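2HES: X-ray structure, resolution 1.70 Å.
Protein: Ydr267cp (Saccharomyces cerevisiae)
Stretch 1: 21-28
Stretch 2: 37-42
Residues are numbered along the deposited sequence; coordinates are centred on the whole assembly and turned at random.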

# COMPACT_ATOMS: atom_id res chain seq x y z
N ASP A 21 6.07 -4.23 -3.78
CA ASP A 21 5.28 -3.71 -4.88
C ASP A 21 5.75 -4.38 -6.14
O ASP A 21 6.95 -4.69 -6.24
CB ASP A 21 5.47 -2.17 -5.01
CG ASP A 21 4.35 -1.50 -5.84
OD1 ASP A 21 3.16 -1.86 -5.67
OD2 ASP A 21 4.67 -0.60 -6.65
N PHE A 22 4.82 -4.60 -7.07
CA PHE A 22 5.01 -5.39 -8.32
C PHE A 22 4.77 -4.55 -9.56
O PHE A 22 3.73 -3.92 -9.70
CB PHE A 22 4.01 -6.55 -8.30
CG PHE A 22 4.18 -7.57 -9.39
CD1 PHE A 22 5.28 -8.44 -9.37
CD2 PHE A 22 3.23 -7.73 -10.40
CE1 PHE A 22 5.44 -9.41 -10.34
CE2 PHE A 22 3.37 -8.72 -11.38
CZ PHE A 22 4.50 -9.56 -11.34
N SER A 23 5.73 -4.55 -10.49
CA SER A 23 5.54 -3.89 -11.78
C SER A 23 6.40 -4.63 -12.77
O SER A 23 7.52 -4.93 -12.45
CB SER A 23 6.01 -2.43 -11.71
OG SER A 23 5.80 -1.75 -12.97
N GLN A 24 5.86 -4.91 -13.95
CA GLN A 24 6.64 -5.40 -15.10
C GLN A 24 7.37 -6.69 -14.73
O GLN A 24 8.56 -6.85 -15.02
CB GLN A 24 7.64 -4.33 -15.57
CG GLN A 24 6.98 -3.01 -15.95
CD GLN A 24 7.44 -2.49 -17.29
OE1 GLN A 24 6.79 -2.70 -18.33
NE2 GLN A 24 8.58 -1.80 -17.29
N GLY A 25 6.64 -7.57 -14.06
CA GLY A 25 7.18 -8.86 -13.65
C GLY A 25 8.21 -8.83 -12.54
O GLY A 25 8.90 -9.82 -12.32
N ILE A 26 8.35 -7.71 -11.83
CA ILE A 26 9.34 -7.62 -10.77
C ILE A 26 8.74 -7.16 -9.43
O ILE A 26 8.11 -6.10 -9.38
CB ILE A 26 10.47 -6.64 -11.12
CG1 ILE A 26 11.13 -6.96 -12.48
CG2 ILE A 26 11.50 -6.55 -9.98
CD1 ILE A 26 12.46 -6.18 -12.71
N LEU A 27 8.96 -7.93 -8.36
CA LEU A 27 8.56 -7.53 -7.00
C LEU A 27 9.73 -6.85 -6.28
O LEU A 27 10.79 -7.45 -6.10
CB LEU A 27 8.06 -8.76 -6.19
CG LEU A 27 7.36 -8.49 -4.84
CD1 LEU A 27 5.93 -7.93 -5.04
CD2 LEU A 27 7.36 -9.74 -3.93
N ALA A 28 9.55 -5.58 -5.88
CA ALA A 28 10.51 -4.88 -5.00
C ALA A 28 10.09 -5.09 -3.53
O ALA A 28 8.92 -5.05 -3.27
CB ALA A 28 10.54 -3.39 -5.31
N LYS A 37 15.41 -5.51 -2.03
CA LYS A 37 15.58 -6.71 -2.85
C LYS A 37 14.52 -6.89 -3.96
O LYS A 37 13.32 -6.65 -3.77
CB LYS A 37 15.73 -7.97 -1.95
CG LYS A 37 16.73 -7.80 -0.79
CD LYS A 37 17.21 -9.14 -0.18
CE LYS A 37 18.13 -8.89 1.01
NZ LYS A 37 18.64 -10.14 1.67
N LEU A 38 15.00 -7.26 -5.14
CA LEU A 38 14.16 -7.36 -6.30
C LEU A 38 14.05 -8.80 -6.72
O LEU A 38 15.07 -9.52 -6.78
CB LEU A 38 14.71 -6.51 -7.44
CG LEU A 38 15.08 -5.04 -7.20
CD1 LEU A 38 15.25 -4.39 -8.54
CD2 LEU A 38 14.04 -4.28 -6.36
N VAL A 39 12.80 -9.22 -6.99
CA VAL A 39 12.46 -10.60 -7.30
C VAL A 39 11.72 -10.72 -8.63
O VAL A 39 10.68 -10.06 -8.87
CB VAL A 39 11.60 -11.24 -6.16
CG1 VAL A 39 11.16 -12.64 -6.49
CG2 VAL A 39 12.35 -11.21 -4.82
N SER A 40 12.22 -11.59 -9.50
CA SER A 40 11.56 -11.92 -10.75
C SER A 40 10.44 -12.90 -10.45
O SER A 40 10.66 -13.87 -9.71
CB SER A 40 12.57 -12.53 -11.73
OG SER A 40 11.95 -12.78 -12.96
N VAL A 41 9.26 -12.67 -11.04
CA VAL A 41 8.02 -13.38 -10.69
C VAL A 41 7.13 -13.69 -11.89
O VAL A 41 6.74 -12.78 -12.63
CB VAL A 41 7.16 -12.57 -9.68
CG1 VAL A 41 5.82 -13.26 -9.45
CG2 VAL A 41 7.90 -12.39 -8.37
N LYS A 42 6.77 -14.97 -12.07
CA LYS A 42 6.01 -15.44 -13.24
C LYS A 42 5.05 -16.63 -13.03
O LYS A 42 4.12 -16.82 -13.81
CB LYS A 42 6.97 -15.74 -14.40
O HOH W 1 10.18 -11.04 -14.20

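The two stretches are joined chiefly by backbone hydrogen bonds between antiparallel strands, 26-28 and 37-40, whose directions differ by 157°. At the centre, Leu-27 and Val-39 form a reciprocal pair: Leu-27 N donates to Val-39 O at 2.8 Å, and Val-39 N donates to Leu-27 O, also at 2.8 Å. Beyond the end of the second strand, Val-41 N donates to Gly-25 O in a longer bond of 3.1 Å. That same carbonyl accepts a hydrogen bond from a water, with 2.6 Å between Gly-25 O and the water oxygen; the water lies 2.8 Å from Ser-40 OG and so bridges the turn to the neighbouring strand.

Gly-25 belongs to a type I' turn from Ser-23 to Ile-26, closed by paired backbone hydrogen bonds between those two residues. Its phi of 71° suits glycine. The turn reverses the chain, so that strand 26-28 pairs with strand 21-23 as well as with strand 37-40.

The register alternates. Ile-26 with Ser-40 and Ala-28 with Leu-38 are non-hydrogen-bonded pairs, where CA-H groups approach carbonyls instead: Ile-26 CA lies 3.4 Å from Val-39 O, and Leu-38 CA lies 3.4 Å from Leu-27 O.

Side chains follow this alternation. On the face carrying Ile-26, Ala-28, Leu-38 and Ser-40, the small Ala-28 CB meets Leu-38 CD2 at 3.8 Å, while Ile-26 CG2 packs diagonally against Leu-38 CB at 4.1 Å. Leu-27 and Val-39 share the other face, their CB atoms 4.3 Å apart, and Leu-27 CB also lies 4.2 Å from Val-41 CG2. Val-41 extends this apolar contact to Phe-22, whose ring reaches across obliquely to place CE1 3.7 Å from Val-41 CB. Altogether, the contact buries 369 Å², counting both sides.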